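PDB 6I28: ORF98 PTP-2 from Cydia pomonella granulosis virus, which probably dephosphorylates phosphotyrosine and phosphoserine or phosphothreonine residues in proteins, possibly MAP kinases, as a dual-specificity phosphatase. Local coordinates for residues R31-V34 against N38-C41; K92-H97 against I116-R121; R110-A115 against R138-S143. All coordinates share one frame; numbering follows the deposited sequence. Where two conformers were deposited one is given.

The three contacts run from the edge of the fold to its interior. Contact 1, centred about 15 Å from the centre of the chain, is partly buried; contacts 2 and 3, about 10 and 7 Å from it, are buried. Chemistry changes with place: a backbone hydrogen bond closes contact 1 at the end of helix 27-36, whereas the other two hold across their segments by van der Waals packing, a tyrosine reaching between helices in contact 2 and small side chains in contact 3. Contacts 2 and 3 share helix 110-123 and meet where I116 CD1 lies 4.0 Å from P142 CG. Contact 1 uses helix 27-36, which neither of the others does.

Contact 1 of 3, residues R31-V34 against N38-C41; sequences RHFV and NVGC
V34 and V39 close a Schellman motif, the turn that ends helix 27-36 before the chain enters strand 41-46. N38 is the C-prime residue, with a positive phi of 57°, and this turn of the chain brings the CA atoms of V34 and V39 to 4.9 Å. V39 N then donates to V34 O over 2.9 Å, with an N-H...O angle of 153°. The companion bond of the motif runs from N38 N to R35 O.

The second kind of interaction is apolar. V34 and V39 flank the motif on either end of its six-residue backbone bond, V39 N to V34 O, and their side chains cross at about a right angle. V34 CG1 stands anti to its own backbone N (chi1 162°), on the carbonyl side, which sets it 3.9 Å from V39 CB. This valine pair is the hydrophobic interaction that usually accompanies a Schellman motif. Both side chains also rest on L101 of strand 100-103, so the helix end is packed down against the central sheet.

An aromatic ring makes a lesser apolar contact beside them. F33, whose ring also meets those of Y9 and F19, approaches V39 obliquely, with F33 CE1 4.4 Å from V39 CG2. The tightest side-chain approach involves a backbone oxygen: V39 CB sits 3.6 Å from V34 O.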
loop_
_atom_site.group_PDB
_atom_site.type_symbol
_atom_site.label_atom_id
_atom_site.label_comp_id
_atom_site.label_asym_id
_atom_site.label_seq_id
_atom_site.Cartn_x
_atom_site.Cartn_y
_atom_site.Cartn_z
ATOM N N ARG A 31 11.465 -13.364 -2.230
ATOM C CA ARG A 31 11.593 -14.085 -0.969
ATOM C C ARG A 31 12.852 -13.668 -0.225
ATOM O O ARG A 31 12.812 -13.442 0.988
ATOM C CB ARG A 31 11.563 -15.588 -1.254
ATOM C CG ARG A 31 11.725 -16.468 -0.025
ATOM C CD ARG A 31 11.802 -17.950 -0.422
ATOM N NE ARG A 31 12.326 -18.804 0.636
ATOM C CZ ARG A 31 11.583 -19.388 1.572
ATOM N NH1 ARG A 31 10.267 -19.219 1.591
ATOM N NH2 ARG A 31 12.168 -20.165 2.491
ATOM N N HIS A 32 13.969 -13.521 -0.934
ATOM C CA HIS A 32 15.211 -13.074 -0.309
ATOM C C HIS A 32 15.056 -11.699 0.331
ATOM O O HIS A 32 15.515 -11.475 1.450
ATOM C CB HIS A 32 16.312 -13.050 -1.352
ATOM C CG HIS A 32 17.669 -12.730 -0.814
ATOM N ND1 HIS A 32 18.248 -11.483 -0.944
ATOM C CD2 HIS A 32 18.585 -13.502 -0.183
ATOM C CE1 HIS A 32 19.462 -11.502 -0.418
ATOM N NE2 HIS A 32 19.690 -12.714 0.052
ATOM N N PHE A 33 14.369 -10.775 -0.347
ATOM C CA PHE A 33 14.142 -9.442 0.209
ATOM C C PHE A 33 13.262 -9.496 1.456
ATOM O O PHE A 33 13.562 -8.853 2.478
ATOM C CB PHE A 33 13.522 -8.552 -0.847
ATOM C CG PHE A 33 13.265 -7.154 -0.380
ATOM C CD1 PHE A 33 12.143 -6.837 0.397
ATOM C CD2 PHE A 33 14.164 -6.143 -0.709
ATOM C CE1 PHE A 33 11.918 -5.547 0.821
ATOM C CE2 PHE A 33 13.943 -4.870 -0.294
ATOM C CZ PHE A 33 12.806 -4.555 0.485
ATOM N N VAL A 34 12.169 -10.248 1.383
ATOM C CA VAL A 34 11.249 -10.359 2.509
ATOM C C VAL A 34 11.971 -10.899 3.740
ATOM O O VAL A 34 11.832 -10.355 4.850
ATOM C CB VAL A 34 10.065 -11.264 2.111
ATOM C CG1 VAL A 34 9.350 -11.756 3.322
ATOM C CG2 VAL A 34 9.139 -10.544 1.152
ATOM N N ASN A 38 13.142 -8.803 7.333
ATOM C CA ASN A 38 12.170 -9.133 8.393
ATOM C C ASN A 38 10.765 -8.622 8.068
ATOM O O ASN A 38 10.053 -8.148 8.947
ATOM C CB ASN A 38 12.629 -8.614 9.761
ATOM C CG ASN A 38 11.802 -9.147 10.890
ATOM O OD1 ASN A 38 11.476 -10.343 10.922
ATOM N ND2 ASN A 38 11.455 -8.283 11.838
ATOM N N VAL A 39 10.382 -8.683 6.797
ATOM C CA VAL A 39 9.018 -8.315 6.416
ATOM C C VAL A 39 8.085 -9.360 7.004
ATOM O O VAL A 39 8.222 -10.537 6.716
ATOM C CB VAL A 39 8.863 -8.235 4.883
ATOM C CG1 VAL A 39 7.383 -8.059 4.501
ATOM C CG2 VAL A 39 9.721 -7.103 4.334
ATOM N N GLY A 40 7.101 -8.928 7.783
ATOM C CA GLY A 40 6.219 -9.856 8.460
ATOM C C GLY A 40 4.952 -10.191 7.709
ATOM O O GLY A 40 4.304 -11.212 7.998
ATOM N N CYS A 41 4.587 -9.376 6.730
ATOM C CA CYS A 41 3.303 -9.483 6.048
ATOM C C CYS A 41 3.462 -8.868 4.660
ATOM O O CYS A 41 4.280 -7.987 4.437
ATOM C CB CYS A 41 2.265 -8.845 7.001
ATOM S SG CYS A 41 0.908 -8.055 6.383
#

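Contact 2 of 3, residues K92-H97 against I116-R121; sequences KIHNEH and IYYIMR
Y118 carries this contact, reaching from helix 110-123 to I93 and H94 near the end of helix 82-95. The nearest CA atoms, those of I93 and Y118, are 11.0 Å apart, a gap bridged by side chains.

Along 116-121, I116 faces helices 127-137 and 144-151, on Y127 and L150. Y117 OH accepts from R121 NH1 over 3.0 Å, at an N-H...O angle of 155° and nearly in the guanidinium plane, and also meets the C-terminal carboxylate of E168. Y118 comes next, its CG anti to the backbone N (chi1 -175°), which sends the ring outward to the other helix. The side chains of I93 and Y118 come from opposite directions, and I93 CD1 lies obliquely against the phenol end, 3.6 Å from Y118 CZ. Y118 OH is wedged between that methyl and H94; its approach to H94 CE1, 3.3 Å at the imidazole edge and near the ring plane, is a packing contact, H94 ND1 being hydrogen-bonded elsewhere. I93 CG2 lies over one imidazole face, near its rim, and W90 stacks on H94. Further on, I119 packs on V134, and R121 makes a salt bridge to E83 and a cation-pi contact with F86, both on helix 82-95.

This is the helical side of the phosphatase fold: helix 110-123 follows the signature loop after strand 100-103, and helix 82-95 packs against it through Y118, which also meets F86, L89 and W90.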
loop_
_atom_site.group_PDB
_atom_site.type_symbol
_atom_site.label_atom_id
_atom_site.label_comp_id
_atom_site.label_asym_id
_atom_site.label_seq_id
_atom_site.Cartn_x
_atom_site.Cartn_y
_atom_site.Cartn_z
ATOM N N LYS A 92 -2.115 -5.571 11.502
ATOM C CA LYS A 92 -0.789 -6.189 11.413
ATOM C C LYS A 92 0.275 -5.301 12.020
ATOM O O LYS A 92 1.179 -5.779 12.712
ATOM C CB LYS A 92 -0.460 -6.519 9.974
ATOM C CG LYS A 92 -1.311 -7.728 9.443
ATOM C CD LYS A 92 -1.134 -9.079 10.173
ATOM C CE LYS A 92 -2.109 -10.094 9.618
ATOM N NZ LYS A 92 -1.890 -11.412 10.299
ATOM N N ILE A 93 0.185 -4.002 11.788
ATOM C CA ILE A 93 1.196 -3.103 12.316
ATOM C C ILE A 93 1.023 -2.914 13.819
ATOM O O ILE A 93 1.961 -3.139 14.581
ATOM C CB ILE A 93 1.166 -1.786 11.542
ATOM C CG1 ILE A 93 1.656 -2.051 10.111
ATOM C CG2 ILE A 93 2.000 -0.745 12.206
ATOM C CD1 ILE A 93 1.275 -0.946 9.160
ATOM N N HIS A 94 -0.175 -2.522 14.268
ATOM C CA HIS A 94 -0.373 -2.139 15.667
ATOM C C HIS A 94 -0.655 -3.322 16.590
ATOM O O HIS A 94 -0.244 -3.302 17.755
ATOM C CB HIS A 94 -1.519 -1.123 15.738
ATOM C CG HIS A 94 -1.130 0.207 15.209
ATOM N ND1 HIS A 94 -1.379 0.591 13.911
ATOM C CD2 HIS A 94 -0.393 1.197 15.767
ATOM C CE1 HIS A 94 -0.875 1.792 13.707
ATOM N NE2 HIS A 94 -0.272 2.180 14.818
ATOM N N ASN A 95 -1.409 -4.313 16.156
ATOM C CA ASN A 95 -1.720 -5.410 17.064
ATOM C C ASN A 95 -0.753 -6.577 16.964
ATOM O O ASN A 95 -0.526 -7.283 17.960
ATOM C CB ASN A 95 -3.153 -5.879 16.820
ATOM C CG ASN A 95 -4.180 -4.795 17.166
ATOM O OD1 ASN A 95 -5.037 -4.432 16.355
ATOM N ND2 ASN A 95 -4.061 -4.244 18.349
ATOM N N GLU A 96 -0.173 -6.812 15.799
ATOM C CA GLU A 96 0.745 -7.919 15.629
ATOM C C GLU A 96 2.153 -7.459 15.346
ATOM O O GLU A 96 3.053 -8.288 15.322
ATOM C CB GLU A 96 0.305 -8.834 14.490
ATOM C CG GLU A 96 -1.107 -9.215 14.616
ATOM C CD GLU A 96 -1.526 -10.309 13.677
ATOM O OE1 GLU A 96 -0.740 -10.645 12.787
ATOM O OE2 GLU A 96 -2.657 -10.854 13.872
ATOM N N HIS A 97 2.426 -6.161 15.359
ATOM C CA HIS A 97 3.792 -5.573 15.308
ATOM C C HIS A 97 4.662 -6.057 14.142
ATOM O O HIS A 97 5.866 -6.193 14.336
ATOM C CB HIS A 97 4.513 -5.897 16.619
ATOM C CG HIS A 97 3.805 -5.354 17.809
ATOM N ND1 HIS A 97 3.115 -6.149 18.664
ATOM C CD2 HIS A 97 3.654 -4.097 18.251
ATOM C CE1 HIS A 97 2.559 -5.413 19.586
ATOM N NE2 HIS A 97 2.875 -4.158 19.363
ATOM N N ILE A 116 0.097 5.360 0.474
ATOM C CA ILE A 116 -0.175 6.778 0.674
ATOM C C ILE A 116 -1.420 6.924 1.523
ATOM O O ILE A 116 -1.472 7.751 2.430
ATOM C CB ILE A 116 -0.301 7.501 -0.682
ATOM C CG1 ILE A 116 1.050 7.616 -1.407
ATOM C CG2 ILE A 116 -0.946 8.918 -0.518
ATOM C CD1 ILE A 116 1.025 8.285 -2.805
ATOM N N TYR A 117 -2.430 6.094 1.270
ATOM C CA TYR A 117 -3.678 6.200 2.011
ATOM C C TYR A 117 -3.482 5.799 3.469
ATOM O O TYR A 117 -4.000 6.464 4.386
ATOM C CB TYR A 117 -4.736 5.291 1.393
ATOM C CG TYR A 117 -6.058 5.333 2.163
ATOM C CD1 TYR A 117 -6.746 6.478 2.341
ATOM C CD2 TYR A 117 -6.585 4.189 2.712
ATOM C CE1 TYR A 117 -7.970 6.527 3.042
ATOM C CE2 TYR A 117 -7.780 4.173 3.419
ATOM C CZ TYR A 117 -8.478 5.339 3.599
ATOM O OH TYR A 117 -9.676 5.379 4.295
ATOM N N TYR A 118 -2.742 4.712 3.713
ATOM C CA TYR A 118 -2.393 4.385 5.071
ATOM C C TYR A 118 -1.724 5.520 5.799
ATOM O O TYR A 118 -2.080 5.797 6.945
ATOM C CB TYR A 118 -1.536 3.118 5.131
ATOM C CG TYR A 118 -1.262 2.685 6.527
ATOM C CD1 TYR A 118 -2.221 1.947 7.206
ATOM C CD2 TYR A 118 -0.102 3.051 7.226
ATOM C CE1 TYR A 118 -2.044 1.559 8.481
ATOM C CE2 TYR A 118 0.089 2.600 8.555
ATOM C CZ TYR A 118 -0.914 1.881 9.173
ATOM O OH TYR A 118 -0.829 1.431 10.475
ATOM N N ILE A 119 -0.825 6.275 5.131
ATOM C CA ILE A 119 -0.161 7.391 5.796
ATOM C C ILE A 119 -1.093 8.591 5.968
ATOM O O ILE A 119 -1.077 9.241 7.015
ATOM C CB ILE A 119 1.118 7.713 4.977
ATOM C CG1 ILE A 119 2.145 6.560 5.141
ATOM C CG2 ILE A 119 1.728 9.074 5.360
ATOM C CD1 ILE A 119 3.409 6.755 4.369
ATOM N N MET A 120 -1.929 8.886 4.953
ATOM C CA MET A 120 -2.941 9.916 5.073
ATOM C C MET A 120 -3.846 9.676 6.261
ATOM O O MET A 120 -4.072 10.575 7.068
ATOM C CB MET A 120 -3.803 9.985 3.807
ATOM C CG MET A 120 -3.106 10.378 2.559
ATOM S SD MET A 120 -4.160 10.196 1.118
ATOM C CE MET A 120 -5.602 11.112 1.620
ATOM N N ARG A 121 -4.259 8.438 6.469
ATOM C CA ARG A 121 -5.284 8.208 7.455
ATOM C C ARG A 121 -4.727 8.021 8.869
ATOM O O ARG A 121 -5.340 8.475 9.845
ATOM C CB ARG A 121 -6.096 6.963 7.056
ATOM C CG ARG A 121 -7.169 6.602 8.060
ATOM C CD ARG A 121 -8.190 5.679 7.426
ATOM N NE ARG A 121 -8.995 4.933 8.390
ATOM C CZ ARG A 121 -9.992 4.103 8.050
ATOM N NH1 ARG A 121 -10.331 3.936 6.790
ATOM N NH2 ARG A 121 -10.655 3.441 8.981
#

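Contact 3 of 3, residues R110-A115 against R138-S143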
loop_
_atom_site.group_PDB
_atom_site.type_symbol
_atom_site.label_atom_id
_atom_site.label_comp_id
_atom_site.label_asym_id
_atom_site.label_seq_id
_atom_site.Cartn_x
_atom_site.Cartn_y
_atom_site.Cartn_z
ATOM N N ARG A 110 -0.606 1.135 -8.022
ATOM C CA ARG A 110 -1.518 0.410 -7.137
ATOM C C ARG A 110 -0.993 0.367 -5.701
ATOM O O ARG A 110 -1.659 0.828 -4.767
ATOM C CB ARG A 110 -1.733 -1.026 -7.629
ATOM C CG ARG A 110 -2.983 -1.240 -8.470
ATOM C CD ARG A 110 -3.087 -2.575 -9.137
ATOM N NE ARG A 110 -2.004 -2.775 -10.078
ATOM C CZ ARG A 110 -1.915 -3.756 -10.959
ATOM N NH1 ARG A 110 -2.874 -4.663 -11.069
ATOM N NH2 ARG A 110 -0.855 -3.809 -11.749
ATOM N N SER A 111 0.189 -0.251 -5.505
ATOM C CA SER A 111 0.760 -0.413 -4.157
ATOM C C SER A 111 1.012 0.944 -3.516
ATOM O O SER A 111 0.705 1.157 -2.319
ATOM C CB SER A 111 2.055 -1.231 -4.232
ATOM O OG SER A 111 2.967 -0.631 -5.158
ATOM N N ALA A 112 1.512 1.903 -4.319
ATOM C CA ALA A 112 1.789 3.233 -3.782
ATOM C C ALA A 112 0.516 3.922 -3.291
ATOM O O ALA A 112 0.536 4.643 -2.287
ATOM C CB ALA A 112 2.465 4.103 -4.833
ATOM N N THR A 113 -0.602 3.694 -3.980
ATOM C CA THR A 113 -1.880 4.256 -3.571
ATOM C C THR A 113 -2.282 3.790 -2.180
ATOM O O THR A 113 -2.679 4.581 -1.322
ATOM C CB THR A 113 -2.925 3.920 -4.626
ATOM O OG1 THR A 113 -2.663 4.702 -5.818
ATOM C CG2 THR A 113 -4.378 4.264 -4.180
ATOM N N LEU A 114 -2.177 2.484 -1.906
ATOM C CA LEU A 114 -2.510 2.020 -0.562
ATOM C C LEU A 114 -1.556 2.540 0.502
ATOM O O LEU A 114 -2.002 2.856 1.622
ATOM C CB LEU A 114 -2.567 0.492 -0.519
ATOM C CG LEU A 114 -2.897 -0.216 0.802
ATOM C CD1 LEU A 114 -4.221 0.267 1.339
ATOM C CD2 LEU A 114 -2.880 -1.744 0.632
ATOM N N ALA A 115 -0.252 2.574 0.210
ATOM C CA ALA A 115 0.712 3.111 1.170
ATOM C C ALA A 115 0.403 4.562 1.495
ATOM O O ALA A 115 0.375 4.952 2.679
ATOM C CB ALA A 115 2.116 2.954 0.622
ATOM N N ARG A 138 10.633 6.823 -2.503
ATOM C CA ARG A 138 10.517 6.026 -3.719
ATOM C C ARG A 138 9.704 6.854 -4.693
ATOM O O ARG A 138 8.589 7.269 -4.355
ATOM C CB ARG A 138 9.812 4.705 -3.465
ATOM C CG ARG A 138 9.649 3.795 -4.734
ATOM C CD ARG A 138 8.867 2.541 -4.391
ATOM N NE ARG A 138 8.654 1.654 -5.546
ATOM C CZ ARG A 138 9.561 0.811 -6.048
ATOM N NH1 ARG A 138 10.768 0.724 -5.499
ATOM N NH2 ARG A 138 9.272 0.043 -7.105
ATOM N N ALA A 139 10.247 7.101 -5.876
ATOM C CA ALA A 139 9.501 7.818 -6.906
ATOM C C ALA A 139 8.252 7.014 -7.243
ATOM O O ALA A 139 8.353 5.935 -7.809
ATOM C CB ALA A 139 10.352 8.033 -8.145
ATOM N N VAL A 140 7.083 7.512 -6.888
ATOM C CA VAL A 140 5.814 6.864 -7.199
ATOM C C VAL A 140 4.996 7.812 -8.065
ATOM O O VAL A 140 5.285 9.017 -8.157
ATOM C CB VAL A 140 5.054 6.486 -5.905
ATOM C CG1 VAL A 140 5.838 5.483 -5.122
ATOM C CG2 VAL A 140 4.834 7.773 -5.071
ATOM N N HIS A 141 3.988 7.261 -8.727
ATOM C CA HIS A 141 3.164 8.026 -9.657
ATOM C C HIS A 141 1.794 7.359 -9.769
ATOM O O HIS A 141 1.521 6.641 -10.742
ATOM C CB HIS A 141 3.830 8.126 -11.035
ATOM C CG HIS A 141 3.246 9.199 -11.903
ATOM N ND1 HIS A 141 2.697 8.942 -13.141
ATOM C CD2 HIS A 141 3.104 10.529 -11.701
ATOM C CE1 HIS A 141 2.263 10.071 -13.677
ATOM N NE2 HIS A 141 2.506 11.051 -12.828
ATOM N N PRO A 142 0.908 7.585 -8.802
ATOM C CA PRO A 142 -0.419 6.968 -8.866
ATOM C C PRO A 142 -1.190 7.454 -10.078
ATOM O O PRO A 142 -1.162 8.639 -10.436
ATOM C CB PRO A 142 -1.084 7.409 -7.551
ATOM C CG PRO A 142 0.062 7.720 -6.634
ATOM C CD PRO A 142 1.112 8.324 -7.545
ATOM N N SER A 143 -1.865 6.524 -10.730
ATOM C CA SER A 143 -2.726 6.917 -11.832
ATOM C C SER A 143 -3.739 7.962 -11.391
ATOM O O SER A 143 -4.151 8.008 -10.232
ATOM C CB SER A 143 -3.459 5.706 -12.386
ATOM O OG SER A 143 -2.543 4.648 -12.653
#
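A112 and V140 form one half of this contact, T113 and P142 the other, and the torsions of V140 and T113 decide which branches touch. A112 CB points at the loop and touches the flank of the valine, 3.7 Å from both V140 CB and V140 CG1. V140 has chi1 -63°, which puts CG1 anti to the carbonyl carbon and CG2 between the backbone N and the carbonyl carbon; of the two branches, CG1 meets the alanine. The backbones come close at both pairs, with CA atoms 6.4 Å apart for A112 and V140 and 6.1 Å for T113 and P142; at V140 the small alanine methyl permits the approach.

One residue on, T113 holds OG1 beside its backbone N (chi1 -71°), the torsion that also lets OG1 bond to S109 O. The same oxygen lies 3.6 Å from P142 CB, the two side chains crossing obliquely, so its polar need is met by S109 O, just before the helix begins, while the ring carbon P142 CB packs against it.

R110, which opens the helix, is the arginine of the HCX5R signature whose cysteine is C104, and H141 pairs with V108 by backbone bonding, so the contact lies just behind what is, by its signature, the phosphate-binding loop. Around it, F131 and V134 of helix 127-137 pack on V140, V147 of helix 144-151 touches P142, F146 and L150 of that helix touch T113, and V20 of strand 18-21 meets S111 and A115.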